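Local coordinates for extracellular solute-binding protein, family 1 (Bifidobacterium longum subsp. infantis ATCC 15697, PDB 3OMB) that probably captures an extracellular solute, perhaps a carbohydrate, for uptake by an ABC transporter, and carries a bound magnesium ion, at residues Asn488-Met491 / Gln492-Thr496. Numbering follows the deposited sequence.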
loop_
_atom_site.group_PDB
_atom_site.type_symbol
_atom_site.label_atom_id
_atom_site.label_comp_id
_atom_site.label_asym_id
_atom_site.label_seq_id
_atom_site.Cartn_x
_atom_site.Cartn_y
_atom_site.Cartn_z
ATOM N N ASN A 488 -13.087 -16.491 -7.747
ATOM C CA ASN A 488 -14.061 -17.424 -7.169
ATOM C C ASN A 488 -13.343 -18.598 -6.491
ATOM O O ASN A 488 -13.638 -18.899 -5.335
ATOM C CB ASN A 488 -15.046 -17.928 -8.255
ATOM C CG ASN A 488 -16.132 -18.861 -7.700
ATOM O OD1 ASN A 488 -16.640 -18.670 -6.591
ATOM N ND2 ASN A 488 -16.505 -19.864 -8.491
ATOM N N THR A 489 -12.397 -19.240 -7.196
ATOM C CA THR A 489 -11.666 -20.405 -6.654
ATOM C C THR A 489 -10.125 -20.346 -6.761
ATOM O O THR A 489 -9.445 -21.262 -6.279
ATOM C CB THR A 489 -12.120 -21.758 -7.297
ATOM O OG1 THR A 489 -11.800 -21.767 -8.696
ATOM C CG2 THR A 489 -13.638 -22.041 -7.096
ATOM N N THR A 490 -9.585 -19.297 -7.385
ATOM C CA THR A 490 -8.136 -19.188 -7.601
ATOM C C THR A 490 -7.290 -19.211 -6.313
ATOM O O THR A 490 -6.313 -19.959 -6.248
ATOM C CB THR A 490 -7.769 -17.999 -8.501
ATOM O OG1 THR A 490 -8.442 -18.141 -9.758
ATOM C CG2 THR A 490 -6.257 -17.945 -8.775
HETATM N N MSE A 491 -7.643 -18.411 -5.303
HETATM C CA MSE A 491 -6.848 -18.422 -4.065
HETATM C C MSE A 491 -6.987 -19.752 -3.340
HETATM O O MSE A 491 -6.026 -20.276 -2.811
HETATM C CB MSE A 491 -7.263 -17.300 -3.119
HETATM C CG MSE A 491 -7.106 -15.943 -3.728
HETATM SE SE MSE A 491 -5.269 -15.566 -4.232
HETATM C CE MSE A 491 -5.611 -13.718 -4.809
ATOM N N GLN A 492 -8.197 -20.299 -3.355
ATOM C CA GLN A 492 -8.484 -21.552 -2.691
ATOM C C GLN A 492 -7.641 -22.655 -3.339
ATOM O O GLN A 492 -6.975 -23.409 -2.647
ATOM C CB GLN A 492 -9.984 -21.852 -2.789
ATOM C CG GLN A 492 -10.913 -20.839 -2.047
ATOM C CD GLN A 492 -10.788 -19.358 -2.522
ATOM O OE1 GLN A 492 -10.805 -19.057 -3.724
ATOM N NE2 GLN A 492 -10.667 -18.434 -1.551
ATOM N N LYS A 493 -7.660 -22.725 -4.668
ATOM C CA LYS A 493 -6.872 -23.706 -5.403
ATOM C C LYS A 493 -5.373 -23.500 -5.210
ATOM O O LYS A 493 -4.625 -24.475 -5.096
ATOM C CB LYS A 493 -7.216 -23.664 -6.903
ATOM C CG LYS A 493 -8.597 -24.232 -7.212
ATOM C CD LYS A 493 -8.848 -24.492 -8.693
ATOM C CE LYS A 493 -8.013 -25.672 -9.253
ATOM N NZ LYS A 493 -7.923 -26.886 -8.361
ATOM N N THR A 494 -4.943 -22.235 -5.201
ATOM C CA THR A 494 -3.541 -21.886 -4.964
ATOM C C THR A 494 -3.079 -22.414 -3.597
ATOM O O THR A 494 -2.031 -23.075 -3.501
ATOM C CB THR A 494 -3.282 -20.346 -5.078
ATOM O OG1 THR A 494 -3.513 -19.918 -6.434
ATOM C CG2 THR A 494 -1.830 -19.991 -4.739
ATOM N N ALA A 495 -3.859 -22.133 -2.553
ATOM C CA ALA A 495 -3.534 -22.589 -1.192
ATOM C C ALA A 495 -3.469 -24.118 -1.137
ATOM O O ALA A 495 -2.562 -24.680 -0.523
ATOM C CB ALA A 495 -4.560 -22.092 -0.210
ATOM N N THR A 496 -4.436 -24.782 -1.771
ATOM C CA THR A 496 -4.505 -26.249 -1.751
ATOM C C THR A 496 -3.289 -26.877 -2.433
ATOM O O THR A 496 -2.713 -27.824 -1.917
ATOM C CB THR A 496 -5.818 -26.774 -2.391
ATOM O OG1 THR A 496 -6.935 -26.266 -1.650
ATOM C CG2 THR A 496 -5.859 -28.330 -2.397
#
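Thr494 lays its hydroxyl over the carbonyl of Thr490, one turn earlier in the helix, with OG1 2.8 Å from Thr490 O. Its chi1 of -65° sets OG1 beside its own backbone N, and the hydroxyl comes down from above the plane of the Thr490 carbonyl. Thr494 N reaches the same oxygen at 2.9 Å from the opposite face, so two donors grip Thr490 O. Threonine suits this buried place because its short side chain lets the hydroxyl fold back on the backbone; OG1 also hydrogen-bonds to Tyr264 OH, on helix 262-276. Thr490 OG1 hydrogen-bonds to Ile486 O, at the end of helix 473-486.

Thr489 holds the N-cap position without a capping bond from its side chain; its carbonyl opens the helical pattern, accepting from Lys493 N at 2.8 Å, nearly straight at 167°. The aliphatic part of Lys493 runs alongside Thr489, with CD 4.0 Å from OG1, while its bent end carries the amine toward Glu506, a weak, long ion pair. Ala495 N continues the pattern to Met491 O at 2.9 Å.

Met491, a selenomethionine, packs its long, flexible apolar chain on the loop residues Leu216 and Phe221. Thr494 also touches Leu216, while Thr490 packs on Tyr510 and Leu514 of helix 503-516.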